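Local coordinates for ureidoglycolate hydrolase (Arabidopsis thaliana, PDB 4PXE) that hydrolyses (S)-ureidoglycolate to glyoxylate, ammonium and carbon dioxide in purine breakdown, working as a manganese-dependent homodimer of the peptidase M20 family, at the interface of chains A and B. Sequence-based numbering; all coordinates share one arbitrary frame. Chains: chain A/B, Ureidoglycolate hydrolase.

The interface of chains A and B. Residues chain A 277, 280, 375; chain B 246-249.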
# COMPACT_ATOMS: atom_id res chain seq x y z
N ILE A 277 -9.14 -1.11 30.74
CA ILE A 277 -7.80 -1.19 30.18
C ILE A 277 -7.59 -2.49 29.39
O ILE A 277 -6.62 -2.61 28.64
CB ILE A 277 -6.73 -1.09 31.29
CG1 ILE A 277 -5.43 -0.50 30.74
CG2 ILE A 277 -6.53 -2.44 31.99
CD1 ILE A 277 -5.30 0.96 31.04
N VAL A 280 -8.77 -3.53 23.56
CA VAL A 280 -7.85 -2.99 22.56
C VAL A 280 -8.50 -2.94 21.18
O VAL A 280 -9.41 -3.72 20.87
CB VAL A 280 -6.53 -3.81 22.47
CG1 VAL A 280 -5.72 -3.69 23.76
CG2 VAL A 280 -6.80 -5.26 22.15
N ARG A 375 -3.55 -12.21 26.18
CA ARG A 375 -4.18 -11.12 25.43
C ARG A 375 -4.15 -11.43 23.94
O ARG A 375 -5.13 -11.20 23.21
CB ARG A 375 -3.47 -9.80 25.73
CG ARG A 375 -3.50 -9.41 27.21
CD ARG A 375 -3.03 -7.98 27.41
NE ARG A 375 -2.93 -7.63 28.82
CZ ARG A 375 -3.97 -7.31 29.59
NH1 ARG A 375 -5.20 -7.31 29.09
NH2 ARG A 375 -3.78 -6.99 30.86
N GLY B 246 -2.80 -6.96 19.88
CA GLY B 246 -3.66 -7.57 20.87
C GLY B 246 -3.16 -7.34 22.28
O GLY B 246 -3.95 -7.28 23.23
N ALA B 247 -1.86 -7.18 22.43
CA ALA B 247 -1.26 -7.19 23.77
C ALA B 247 -0.80 -5.85 24.32
O ALA B 247 -0.69 -5.68 25.53
CB ALA B 247 -0.13 -8.21 23.84
N VAL B 248 -0.50 -4.89 23.44
CA VAL B 248 -0.06 -3.58 23.91
C VAL B 248 -1.28 -2.77 24.28
O VAL B 248 -2.08 -2.41 23.41
CB VAL B 248 0.78 -2.82 22.86
CG1 VAL B 248 1.20 -1.46 23.39
CG2 VAL B 248 2.02 -3.63 22.47
N LEU B 249 -1.44 -2.48 25.56
CA LEU B 249 -2.63 -1.77 26.01
C LEU B 249 -2.61 -0.32 25.54
O LEU B 249 -1.55 0.27 25.30
CB LEU B 249 -2.78 -1.90 27.53
CG LEU B 249 -2.80 -3.36 28.00
CD1 LEU B 249 -3.02 -3.42 29.52
CD2 LEU B 249 -3.85 -4.17 27.27
O HOH W 1 -6.33 -8.66 24.00
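B:Leu249 pushes its forked tip between A:Ile277 and A:Arg375, in one patch of the two-fold homodimer interface, repeated with the chains exchanged. The loop B:Gly246 to B:Leu249, A:Ile277 and A:Val280 lie within the segment involved in dimerization, 230-345. The leucine CD2 sits over one face of the A:Arg375 guanidinium, 3.6 Å above its plane and displaced toward the rim, while CD1 lies 3.9 Å from NH2 of the same group. The two side chains cross at about a right angle. On the other flank, the methylene CG1 of A:Ile277 packs 4.0 Å from CD1 of B:Leu249; the isoleucine chi1 of -152° carries CG1 roughly opposite the backbone N and toward chain B. CD2 of B:Leu249 also rests 3.5 Å from the carbonyl O of A:Ile277. A:Val280, which begins strand 280-289, adds CG1 against CD2 of the leucine and turns CG2 to B:Gly246. The A:Arg375 chain, extended from CG to NE, runs past the loop, with CB near B:Ala247 CA and CD against both B:Ala247 O and CD2 of B:Leu249. An alanine at A:Arg375 would keep the CB contacts but would probably leave B:Leu249 without the flat cover over CD2 and open a gap beside the loop. A water-mediated link joins the two main chains: water 1 lies 2.9 Å from the carbonyl O of A:Arg375 and 2.9 Å from the carbonyl O of B:Gly246.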